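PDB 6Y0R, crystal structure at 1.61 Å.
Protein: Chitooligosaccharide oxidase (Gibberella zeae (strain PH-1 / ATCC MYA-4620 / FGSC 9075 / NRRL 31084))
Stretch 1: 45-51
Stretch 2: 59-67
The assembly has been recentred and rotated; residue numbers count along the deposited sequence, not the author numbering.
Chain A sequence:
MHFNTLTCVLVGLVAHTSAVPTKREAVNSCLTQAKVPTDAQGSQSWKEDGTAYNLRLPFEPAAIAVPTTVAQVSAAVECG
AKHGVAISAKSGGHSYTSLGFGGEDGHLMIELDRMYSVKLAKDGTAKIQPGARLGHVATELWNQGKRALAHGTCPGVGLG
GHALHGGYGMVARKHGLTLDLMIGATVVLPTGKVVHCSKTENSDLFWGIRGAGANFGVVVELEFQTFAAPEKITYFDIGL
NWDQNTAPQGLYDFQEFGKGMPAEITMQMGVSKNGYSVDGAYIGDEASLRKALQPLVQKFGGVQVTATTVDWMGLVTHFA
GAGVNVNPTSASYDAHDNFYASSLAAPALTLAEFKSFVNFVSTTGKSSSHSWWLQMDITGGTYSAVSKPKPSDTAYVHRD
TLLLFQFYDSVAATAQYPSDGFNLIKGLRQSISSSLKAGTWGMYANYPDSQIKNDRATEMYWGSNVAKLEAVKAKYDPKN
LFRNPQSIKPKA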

ATOM      1  N   SER A  45     -24.297  -6.714 -11.114  1.00 37.32           N
ATOM      2  CA  SER A  45     -22.923  -6.610 -11.681  1.00 37.72           C
ATOM      3  C   SER A  45     -22.284  -5.296 -11.214  1.00 31.28           C
ATOM      4  O   SER A  45     -21.120  -5.301 -10.778  1.00 29.09           O
ATOM      5  CB  SER A  45     -22.942  -6.688 -13.177  1.00 40.80           C
ATOM      6  OG  SER A  45     -23.028  -8.044 -13.588  1.00 48.19           O
ATOM      7  N   TRP A  46     -23.055  -4.217 -11.274  1.00 30.58           N
ATOM      8  CA  TRP A  46     -22.673  -2.894 -10.730  1.00 29.96           C
ATOM      9  C   TRP A  46     -22.363  -2.991  -9.230  1.00 29.14           C
ATOM     10  O   TRP A  46     -21.359  -2.405  -8.814  1.00 27.48           O
ATOM     11  CB  TRP A  46     -23.775  -1.861 -10.978  1.00 30.27           C
ATOM     12  CG  TRP A  46     -23.417  -0.467 -10.565  1.00 29.52           C
ATOM     13  CD1 TRP A  46     -23.410   0.069  -9.307  1.00 29.69           C
ATOM     14  CD2 TRP A  46     -23.030   0.592 -11.454  1.00 29.37           C
ATOM     15  NE1 TRP A  46     -23.050   1.386  -9.354  1.00 30.28           N
ATOM     16  CE2 TRP A  46     -22.772   1.727 -10.654  1.00 29.05           C
ATOM     17  CE3 TRP A  46     -22.843   0.686 -12.842  1.00 28.79           C
ATOM     18  CZ2 TRP A  46     -22.401   2.956 -11.209  1.00 28.71           C
ATOM     19  CZ3 TRP A  46     -22.456   1.896 -13.379  1.00 27.58           C
ATOM     20  CH2 TRP A  46     -22.227   3.012 -12.572  1.00 29.12           C
ATOM     21  N   LYS A  47     -23.194  -3.657  -8.439  1.00 28.21           N
ATOM     22  CA  LYS A  47     -22.957  -3.845  -6.982  1.00 31.36           C
ATOM     23  C   LYS A  47     -21.677  -4.663  -6.777  1.00 30.62           C
ATOM     24  O   LYS A  47     -20.906  -4.326  -5.865  1.00 27.86           O
ATOM     25  CB  LYS A  47     -24.154  -4.497  -6.298  1.00 35.16           C
ATOM     26  CG  LYS A  47     -25.396  -3.623  -6.325  1.00 44.15           C
ATOM     27  CD  LYS A  47     -26.315  -3.824  -5.144  1.00 50.03           C
ATOM     28  CE  LYS A  47     -27.543  -2.942  -5.228  1.00 53.16           C
ATOM     29  NZ  LYS A  47     -28.785  -3.751  -5.212  1.00 57.96           N
ATOM     30  N   GLU A  48     -21.459  -5.687  -7.587  1.00 28.23           N
ATOM     31  CA  GLU A  48     -20.257  -6.557  -7.472  1.00 31.09           C
ATOM     32  C   GLU A  48     -18.963  -5.730  -7.683  1.00 29.31           C
ATOM     33  O   GLU A  48     -18.006  -5.896  -6.903  1.00 29.01           O
ATOM     34  CB  GLU A  48     -20.425  -7.698  -8.474  1.00 34.94           C
ATOM     35  CG  GLU A  48     -19.273  -8.659  -8.500  1.00 36.27           C
ATOM     36  CD  GLU A  48     -19.492  -9.857  -9.395  1.00 38.53           C
ATOM     37  OE1 GLU A  48     -19.751 -10.927  -8.852  1.00 42.67           O
ATOM     38  OE2 GLU A  48     -19.414  -9.703 -10.626  1.00 45.68           O
ATOM     39  N   ASP A  49     -18.916  -4.869  -8.696  1.00 24.78           N
ATOM     40  CA  ASP A  49     -17.697  -4.081  -9.033  1.00 26.05           C
ATOM     41  C   ASP A  49     -17.705  -2.714  -8.342  1.00 24.34           C
ATOM     42  O   ASP A  49     -16.628  -2.091  -8.256  1.00 24.39           O
ATOM     43  CB  ASP A  49     -17.589  -3.910 -10.549  1.00 25.43           C
ATOM     44  CG  ASP A  49     -17.501  -5.249 -11.261  1.00 32.34           C
ATOM     45  OD1 ASP A  49     -16.840  -6.161 -10.710  1.00 31.86           O
ATOM     46  OD2 ASP A  49     -18.066  -5.361 -12.385  1.00 29.85           O
ATOM     47  N   GLY A  50     -18.869  -2.230  -7.906  1.00 21.67           N
ATOM     48  CA  GLY A  50     -19.091  -0.811  -7.588  1.00 22.08           C
ATOM     49  C   GLY A  50     -19.339  -0.569  -6.122  1.00 20.27           C
ATOM     50  O   GLY A  50     -19.789   0.534  -5.783  1.00 23.12           O
ATOM     51  N   THR A  51     -19.051  -1.552  -5.255  1.00 22.81           N
ATOM     52  CA  THR A  51     -19.171  -1.398  -3.795  1.00 21.98           C
ATOM     53  C   THR A  51     -17.762  -1.245  -3.235  1.00 22.28           C
ATOM     54  O   THR A  51     -16.990  -2.214  -3.308  1.00 21.12           O
ATOM     55  CB  THR A  51     -19.898  -2.554  -3.118  1.00 25.46           C
ATOM     56  OG1 THR A  51     -21.178  -2.671  -3.752  1.00 28.62           O
ATOM     57  CG2 THR A  51     -20.075  -2.293  -1.643  1.00 24.97           C
ATOM     58  N   PHE A  59     -18.982   5.258  -3.221  1.00 18.96           N
ATOM     59  CA  PHE A  59     -19.083   6.231  -4.336  1.00 20.76           C
ATOM     60  C   PHE A  59     -19.819   5.562  -5.491  1.00 21.05           C
ATOM     61  O   PHE A  59     -19.864   4.323  -5.581  1.00 20.60           O
ATOM     62  CB  PHE A  59     -17.722   6.796  -4.751  1.00 20.26           C
ATOM     63  CG  PHE A  59     -17.055   7.653  -3.714  1.00 19.09           C
ATOM     64  CD1 PHE A  59     -17.582   8.894  -3.364  1.00 18.77           C
ATOM     65  CD2 PHE A  59     -15.891   7.242  -3.055  1.00 18.26           C
ATOM     66  CE1 PHE A  59     -17.015   9.663  -2.375  1.00 18.43           C
ATOM     67  CE2 PHE A  59     -15.331   8.026  -2.058  1.00 18.27           C
ATOM     68  CZ  PHE A  59     -15.865   9.248  -1.726  1.00 19.56           C
ATOM     69  N   GLU A  60     -20.446   6.421  -6.295  1.00 22.39           N
ATOM     70  CA  GLU A  60     -21.273   6.050  -7.459  1.00 22.40           C
ATOM     71  C   GLU A  60     -20.587   6.575  -8.710  1.00 20.49           C
ATOM     72  O   GLU A  60     -20.681   7.762  -9.033  1.00 23.36           O
ATOM     73  CB  GLU A  60     -22.680   6.610  -7.285  1.00 25.24           C
ATOM     74  CG  GLU A  60     -23.566   6.283  -8.481  1.00 27.77           C
ATOM     75  CD  GLU A  60     -24.170   4.886  -8.494  1.00 36.09           C
ATOM     76  OE1 GLU A  60     -25.119   4.637  -9.325  1.00 35.35           O
ATOM     77  OE2 GLU A  60     -23.693   4.029  -7.711  1.00 36.87           O
ATOM     78  N   PRO A  61     -19.878   5.708  -9.454  1.00 20.01           N
ATOM     79  CA  PRO A  61     -19.325   6.075 -10.751  1.00 20.41           C
ATOM     80  C   PRO A  61     -20.428   6.513 -11.744  1.00 22.47           C
ATOM     81  O   PRO A  61     -21.577   6.119 -11.554  1.00 23.45           O
ATOM     82  CB  PRO A  61     -18.610   4.826 -11.242  1.00 20.92           C
ATOM     83  CG  PRO A  61     -18.367   4.014  -9.963  1.00 22.09           C
ATOM     84  CD  PRO A  61     -19.517   4.334  -9.046  1.00 19.86           C
ATOM     85  N   ALA A  62     -20.030   7.287 -12.748  1.00 24.00           N
ATOM     86  CA  ALA A  62     -20.866   7.560 -13.943  1.00 25.12           C
ATOM     87  C   ALA A  62     -21.058   6.289 -14.770  1.00 25.36           C
ATOM     88  O   ALA A  62     -22.141   6.125 -15.364  1.00 27.29           O
ATOM     89  CB  ALA A  62     -20.255   8.677 -14.749  1.00 26.65           C
ATOM     90  N   ALA A  63     -20.058   5.408 -14.820  1.00 22.95           N
ATOM     91  CA  ALA A  63     -20.011   4.207 -15.661  1.00 23.35           C
ATOM     92  C   ALA A  63     -18.947   3.296 -15.075  1.00 25.25           C
ATOM     93  O   ALA A  63     -17.953   3.820 -14.492  1.00 23.88           O
ATOM     94  CB  ALA A  63     -19.705   4.563 -17.097  1.00 25.42           C
ATOM     95  N   ILE A  64     -19.142   1.995 -15.234  1.00 23.96           N
ATOM     96  CA  ILE A  64     -18.107   1.010 -14.849  1.00 24.10           C
ATOM     97  C   ILE A  64     -17.776   0.197 -16.086  1.00 24.17           C
ATOM     98  O   ILE A  64     -18.656  -0.600 -16.523  1.00 29.36           O
ATOM     99  CB  ILE A  64     -18.571   0.140 -13.672  1.00 22.84           C
ATOM    100  CG1 ILE A  64     -18.994   0.958 -12.460  1.00 22.20           C
ATOM    101  CG2 ILE A  64     -17.485  -0.861 -13.343  1.00 22.46           C
ATOM    102  CD1 ILE A  64     -19.463   0.140 -11.263  1.00 21.24           C
ATOM    103  N   ALA A  65     -16.585   0.379 -16.637  1.00 22.61           N
ATOM    104  CA  ALA A  65     -16.056  -0.447 -17.741  1.00 21.92           C
ATOM    105  C   ALA A  65     -15.398  -1.692 -17.125  1.00 25.57           C
ATOM    106  O   ALA A  65     -14.721  -1.563 -16.068  1.00 23.21           O
ATOM    107  CB  ALA A  65     -15.082   0.313 -18.598  1.00 25.29           C
ATOM    108  N   VAL A  66     -15.606  -2.864 -17.739  1.00 24.69           N
ATOM    109  CA  VAL A  66     -15.089  -4.154 -17.219  1.00 26.18           C
ATOM    110  C   VAL A  66     -14.311  -4.850 -18.320  1.00 26.15           C
ATOM    111  O   VAL A  66     -14.684  -5.912 -18.831  1.00 28.96           O
ATOM    112  CB  VAL A  66     -16.184  -5.024 -16.594  1.00 27.98           C
ATOM    113  CG1 VAL A  66     -15.538  -6.186 -15.863  1.00 30.00           C
ATOM    114  CG2 VAL A  66     -17.079  -4.266 -15.635  1.00 29.17           C
ATOM    115  N   PRO A  67     -13.155  -4.289 -18.708  1.00 24.05           N
ATOM    116  CA  PRO A  67     -12.383  -4.827 -19.823  1.00 25.05           C
ATOM    117  C   PRO A  67     -11.693  -6.156 -19.508  1.00 27.63           C
ATOM    118  O   PRO A  67     -11.250  -6.390 -18.391  1.00 26.35           O
ATOM    119  CB  PRO A  67     -11.324  -3.760 -20.099  1.00 24.06           C
ATOM    120  CG  PRO A  67     -11.125  -3.117 -18.709  1.00 23.27           C
ATOM    121  CD  PRO A  67     -12.500  -3.116 -18.087  1.00 22.97           C
TER
HETATM  122  O   HOH W   1     -19.364   2.106  -3.309  1.00 21.49           O
HETATM  123  O   HOH W   2     -21.560   2.207  -6.785  1.00 29.23           O

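What holds the apolar part of this contact together? The indole of Trp46 is its centre, covered by the second stretch more than any other residue here. Its CA-to-CB bond points sideways, but with chi1 at t the ring end comes nearer to the strand and its lead-in. Ile64, pointing toward the helix, places CD1 over one face of the indole, 3.6 Å from the centroid of the six-membered ring and only 14° off the ring normal. That is a CH-pi contact, in which a weakly polarised methyl group meets the electron-rich face of the ring. At the ring's margin, Trp46 CZ2 lies 3.9 Å from Pro61 CD, adding a second apolar contact.

Which polar interaction joins the two stretches directly? The indole nitrogen is the donor: Trp46 NE1 gives a hydrogen bond to Glu60 OE2 at 3.2 Å, with an angle of 145° at the hydrogen, so the bond is moderately bent. Glu60 starts sideways from the backbone, and its chi2 of 81° (p) helps bring the carboxylate back to the ring edge. The acceptor lies near the plane of the indole, as suits an N-H bond that itself lies in that plane. Backbone atoms line the edge as well: Pro61 O is 3.3 Å from Trp46 CZ2, and Ala63 N is 3.9 Å from Trp46 CH2. One face and the edge of the same ring thus meet the second stretch in different ways.

How does the backbone come so close at Gly50? With no side chain, Gly50 lets its CA approach Ile64 CD1 to 3.8 Å. A CB built in ideal geometry would be 3.0 Å from Ile64 CD1, which is tight, and would clash with Trp46 O at 2.4 Å, within the same stretch. Nearby, Asp49 points toward the second stretch and packs its CB 4.1 Å from Ile64 CG2, while its OD2 lies 3.6 Å from Val66 CG2. The carboxylate oxygens of Asp49 are hydrogen-bonded elsewhere in the structure.

What do the waters add? Water 1 donates to Gly50 O at 3.0 Å; water 2 lies 2.6 Å from the same Gly50 O. Water 1 also accepts from Phe59 N at 3.2 Å, completing a backbone-to-backbone bridge. Water 2 lies 3.0 Å from Glu60 OE2, the same oxygen that accepts from Trp46 NE1, so the direct hydrogen bond and water 2 meet at one carboxylate atom.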